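Local coordinates for aminoglycoside acetyltransferase meta-AAC0020 (Uncultured bacterium, PDB 5F47) that acetylates amino groups of aminoglycoside antibiotics, using acetyl-coenzyme A as the acetyl donor in the manner of GNAT-fold enzymes, and so confers antibiotic resistance, at the interface of chains A and B. Sequence-based numbering; all coordinates share one arbitrary frame. Chains: chain A/B, aminoglycoside acetyltransferase meta-AAC0020.

Contact 1: the interface of chains A and B. Residues chain A 126, 149-151; chain B 126, 147-149, 151.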
loop_
_atom_site.group_PDB
_atom_site.type_symbol
_atom_site.label_atom_id
_atom_site.label_comp_id
_atom_site.label_asym_id
_atom_site.label_seq_id
_atom_site.Cartn_x
_atom_site.Cartn_y
_atom_site.Cartn_z
ATOM N N GLN A 126 6.545 -5.303 3.360
ATOM C CA GLN A 126 5.968 -6.181 4.374
ATOM C C GLN A 126 6.502 -7.607 4.263
ATOM O O GLN A 126 6.613 -8.143 3.162
ATOM C CB GLN A 126 4.441 -6.197 4.237
ATOM C CG GLN A 126 3.699 -7.090 5.242
ATOM C CD GLN A 126 2.195 -6.884 5.199
ATOM O OE1 GLN A 126 1.693 -5.816 5.548
ATOM N NE2 GLN A 126 1.465 -7.916 4.776
ATOM N N VAL A 149 3.599 -5.502 12.916
ATOM C CA VAL A 149 2.352 -5.017 12.349
ATOM C C VAL A 149 1.358 -6.175 12.273
ATOM O O VAL A 149 1.759 -7.337 12.190
ATOM C CB VAL A 149 2.641 -4.381 10.964
ATOM C CG1 VAL A 149 1.380 -4.069 10.174
ATOM C CG2 VAL A 149 3.478 -3.113 11.161
ATOM N N VAL A 150 0.071 -5.870 12.406
ATOM C CA VAL A 150 -0.959 -6.878 12.165
ATOM C C VAL A 150 -1.715 -6.459 10.909
ATOM O O VAL A 150 -2.233 -5.333 10.807
ATOM C CB VAL A 150 -1.912 -7.056 13.357
ATOM C CG1 VAL A 150 -2.919 -8.160 13.052
ATOM C CG2 VAL A 150 -1.127 -7.415 14.622
ATOM N N HIS A 151 -1.751 -7.376 9.948
ATOM C CA HIS A 151 -2.358 -7.157 8.643
ATOM C C HIS A 151 -3.741 -7.830 8.623
ATOM O O HIS A 151 -3.867 -9.015 8.908
ATOM C CB HIS A 151 -1.425 -7.718 7.560
ATOM C CG HIS A 151 -2.016 -7.787 6.185
ATOM N ND1 HIS A 151 -1.914 -6.755 5.277
ATOM C CD2 HIS A 151 -2.650 -8.795 5.544
ATOM C CE1 HIS A 151 -2.494 -7.116 4.144
ATOM N NE2 HIS A 151 -2.950 -8.346 4.280
ATOM N N GLN B 126 -3.689 -2.195 7.971
ATOM C CA GLN B 126 -2.725 -2.633 8.967
ATOM C C GLN B 126 -2.823 -1.815 10.245
ATOM O O GLN B 126 -3.296 -0.675 10.247
ATOM C CB GLN B 126 -1.322 -2.565 8.379
ATOM C CG GLN B 126 -1.101 -3.587 7.276
ATOM C CD GLN B 126 -0.562 -2.977 6.020
ATOM O OE1 GLN B 126 -0.222 -1.794 5.996
ATOM N NE2 GLN B 126 -0.486 -3.770 4.960
ATOM N N GLU B 147 -3.057 -11.458 9.885
ATOM C CA GLU B 147 -1.715 -12.016 9.709
ATOM C C GLU B 147 -0.703 -11.214 10.505
ATOM O O GLU B 147 -0.728 -9.980 10.490
ATOM C CB GLU B 147 -1.324 -12.026 8.220
ATOM C CG GLU B 147 -2.289 -12.853 7.371
ATOM C CD GLU B 147 -1.950 -12.896 5.885
ATOM O OE1 GLU B 147 -1.159 -12.053 5.413
ATOM O OE2 GLU B 147 -2.482 -13.799 5.187
ATOM N N GLN B 148 0.193 -11.916 11.192
ATOM C CA GLN B 148 1.287 -11.260 11.906
ATOM C C GLN B 148 2.423 -10.968 10.958
ATOM O O GLN B 148 2.990 -11.889 10.375
ATOM C CB GLN B 148 1.797 -12.145 13.036
ATOM C CG GLN B 148 0.796 -12.343 14.145
ATOM C CD GLN B 148 0.625 -11.084 14.981
ATOM O OE1 GLN B 148 1.600 -10.393 15.313
ATOM N NE2 GLN B 148 -0.611 -10.787 15.335
ATOM N N VAL B 149 2.762 -9.690 10.809
ATOM C CA VAL B 149 3.757 -9.304 9.824
ATOM C C VAL B 149 4.718 -8.273 10.398
ATOM O O VAL B 149 4.583 -7.838 11.546
ATOM C CB VAL B 149 3.106 -8.745 8.530
ATOM C CG1 VAL B 149 2.186 -9.798 7.900
ATOM C CG2 VAL B 149 2.329 -7.470 8.819
ATOM N N HIS B 151 6.923 -4.685 9.149
ATOM C CA HIS B 151 7.195 -3.678 8.124
ATOM C C HIS B 151 8.611 -3.181 8.245
ATOM O O HIS B 151 9.082 -2.913 9.337
ATOM C CB HIS B 151 6.222 -2.491 8.219
ATOM C CG HIS B 151 4.879 -2.767 7.613
ATOM N ND1 HIS B 151 3.947 -1.775 7.403
ATOM C CD2 HIS B 151 4.308 -3.922 7.192
ATOM C CE1 HIS B 151 2.860 -2.305 6.865
ATOM N NE2 HIS B 151 3.053 -3.603 6.726
HETATM O O HOH W 1 3.822 -8.898 14.085
#
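The last strands of two GNAT folds, residues 145-155 of each chain, pair antiparallel about a two-fold axis, with A:Val149 opposite B:Val149. The amide of each valine donates to the carbonyl of the other; the A:Val149 N to B:Val149 O bond spans 2.9 Å. Further along, A:His151 and B:Glu147 exchange a second pair of backbone bonds. Water 1 bridges the carbonyls of A:Val149 and B:Val149 and the amide oxygen OE1 of B:Gln148, lying 2.9 Å from that atom.

Side chains reinforce the pairing. The imidazole NE2 of B:His151 donates to the amide OE1 of A:Gln126 over 2.9 Å, within the ring plane and onto a lone pair, with amide and ring only 21° apart. A:Gln126 gets there by an extended chain, CG opposite the backbone N (chi1 180°), which also carries its CD to 3.7 Å from CG2 of B:Val149. CB of B:Gln126 rests 3.6 Å from CG1 of A:Val149; beyond it the chain bends at chi2 (128°), which turns NE2 toward the edge of the A:His151 ring, a weak bond of 3.3 Å to ND1. Over one face of the B:His151 ring, toward its rim, sits A:Val149 CG2, 3.8 Å from CG, while the A:Gln126 amide meets the ring at its edge; together they should limit its rotation. Strand 145-155 of each subunit thus pairs with its twin, while the partner's strand 122-128 runs along its other edge.

Contact 2: the interface of chains A and B. Residues chain A 124-126, 145; chain B 150-152, 154.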
loop_
_atom_site.group_PDB
_atom_site.type_symbol
_atom_site.label_atom_id
_atom_site.label_comp_id
_atom_site.label_asym_id
_atom_site.label_seq_id
_atom_site.Cartn_x
_atom_site.Cartn_y
_atom_site.Cartn_z
ATOM N N PHE A 124 8.690 1.286 1.761
ATOM C CA PHE A 124 8.463 0.270 2.782
ATOM C C PHE A 124 8.016 -1.025 2.161
ATOM O O PHE A 124 7.579 -1.066 1.009
ATOM C CB PHE A 124 7.448 0.747 3.850
ATOM C CG PHE A 124 6.019 0.891 3.356
ATOM C CD1 PHE A 124 5.635 1.981 2.587
ATOM C CD2 PHE A 124 5.074 -0.048 3.691
ATOM C CE1 PHE A 124 4.310 2.117 2.149
ATOM C CE2 PHE A 124 3.738 0.077 3.252
ATOM C CZ PHE A 124 3.367 1.161 2.493
ATOM N N VAL A 125 8.109 -2.079 2.958
ATOM C CA VAL A 125 7.835 -3.435 2.480
ATOM C C VAL A 125 7.362 -4.286 3.656
ATOM O O VAL A 125 7.718 -4.056 4.807
ATOM C CB VAL A 125 9.096 -4.041 1.808
ATOM C CG1 VAL A 125 10.216 -4.220 2.809
ATOM C CG2 VAL A 125 8.778 -5.394 1.149
ATOM N N GLN A 126 6.545 -5.303 3.360
ATOM C CA GLN A 126 5.968 -6.181 4.374
ATOM C C GLN A 126 6.502 -7.607 4.263
ATOM O O GLN A 126 6.613 -8.143 3.162
ATOM C CB GLN A 126 4.441 -6.197 4.237
ATOM C CG GLN A 126 3.699 -7.090 5.242
ATOM C CD GLN A 126 2.195 -6.884 5.199
ATOM O OE1 GLN A 126 1.693 -5.816 5.548
ATOM N NE2 GLN A 126 1.465 -7.916 4.776
ATOM N N ALA A 145 14.087 1.382 9.862
ATOM C CA ALA A 145 13.302 0.871 10.977
ATOM C C ALA A 145 12.586 -0.403 10.605
ATOM O O ALA A 145 12.371 -0.695 9.429
ATOM C CB ALA A 145 12.289 1.912 11.454
ATOM N N VAL B 150 5.712 -7.929 9.587
ATOM C CA VAL B 150 6.748 -6.978 9.946
ATOM C C VAL B 150 6.876 -5.969 8.815
ATOM O O VAL B 150 6.863 -6.355 7.640
ATOM C CB VAL B 150 8.100 -7.690 10.180
ATOM C CG1 VAL B 150 9.194 -6.688 10.489
ATOM C CG2 VAL B 150 7.972 -8.722 11.291
ATOM N N HIS B 151 6.923 -4.685 9.149
ATOM C CA HIS B 151 7.195 -3.678 8.124
ATOM C C HIS B 151 8.611 -3.181 8.245
ATOM O O HIS B 151 9.082 -2.913 9.337
ATOM C CB HIS B 151 6.222 -2.491 8.219
ATOM C CG HIS B 151 4.879 -2.767 7.613
ATOM N ND1 HIS B 151 3.947 -1.775 7.403
ATOM C CD2 HIS B 151 4.308 -3.922 7.192
ATOM C CE1 HIS B 151 2.860 -2.305 6.865
ATOM N NE2 HIS B 151 3.053 -3.603 6.726
ATOM N N PHE B 152 9.273 -3.056 7.102
ATOM C CA PHE B 152 10.612 -2.477 7.034
ATOM C C PHE B 152 10.525 -1.167 6.281
ATOM O O PHE B 152 9.851 -1.089 5.259
ATOM C CB PHE B 152 11.591 -3.418 6.338
ATOM C CG PHE B 152 11.828 -4.689 7.085
ATOM C CD1 PHE B 152 11.062 -5.811 6.822
ATOM C CD2 PHE B 152 12.827 -4.778 8.044
ATOM C CE1 PHE B 152 11.273 -7.000 7.519
ATOM C CE2 PHE B 152 13.030 -5.965 8.747
ATOM C CZ PHE B 152 12.267 -7.072 8.470
ATOM N N TYR B 154 12.569 2.283 4.688
ATOM C CA TYR B 154 13.797 2.914 4.202
ATOM C C TYR B 154 13.501 4.396 4.026
ATOM O O TYR B 154 12.868 4.806 3.056
ATOM C CB TYR B 154 14.248 2.290 2.876
ATOM C CG TYR B 154 14.353 0.769 2.867
ATOM C CD1 TYR B 154 13.254 -0.026 2.547
ATOM C CD2 TYR B 154 15.553 0.145 3.132
ATOM C CE1 TYR B 154 13.356 -1.418 2.533
ATOM C CE2 TYR B 154 15.677 -1.239 3.100
ATOM C CZ TYR B 154 14.577 -2.008 2.801
ATOM O OH TYR B 154 14.681 -3.381 2.756
#
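A:Val125, on strand 122-128, faces B:Phe152, on strand 145-155 of the partner, in an antiparallel bridge between the two subunits. Main-chain hydrogen bonds carry this pairing in both directions. B:Phe152 N donates to A:Val125 O across 2.9 Å, a nearly straight bond (170° at the hydrogen). The return bond, from A:Val125 N to B:Phe152 O, is longer at 3.1 Å and more bent, 145° at the hydrogen. Together they tie both polar backbone groups of A:Val125 to one partner residue and set the register of the strands.

Apolar contact accompanies these bonds. One methyl of A:Val125, CG1, lies between its own backbone N and carbonyl carbon (chi1 65°), from where it reaches CB of B:Phe152 at 3.9 Å. The two side chains meet at a slant, and the valine touches the root of the phenylalanine side chain rather than its ring. The ring of B:Tyr154 stands more loosely beside the same methyl, its CE1 4.2 Å from A:Val125 CG1.

Closer carbon-to-oxygen approaches flank the pair. CB of A:Phe124 comes within 3.3 Å of B:Phe152 O, the oxygen already engaged by the A:Val125 amide, while A:Ala145 O lies 3.5 Å from CA of B:Phe152. One residue along, the imidazole of B:His151 reaches A:Gln126.

The site continues one subunit's sheet with a strand of the other, an exchange that probably stabilises a dimer, although the structure alone does not show that the dimer forms in solution.

The C-alpha centres of contact 1 and contact 2 are about 10 Å apart, and A:Gln126 and B:His151 belong to both. Strand 145-155 of chain B runs through the two patches: in contact 1 it pairs chiefly with its own counterpart, and in contact 2 it lies against strand 122-128 of chain A. Since the interface is two-fold symmetric, each arrangement recurs with the chains exchanged. The pair illustrates how one terminal strand can serve two neighbours, its own counterpart on one edge and the partner's strand 122-128 on the other, so that both pairings form a continuous seam, plausibly the basis of a dimer.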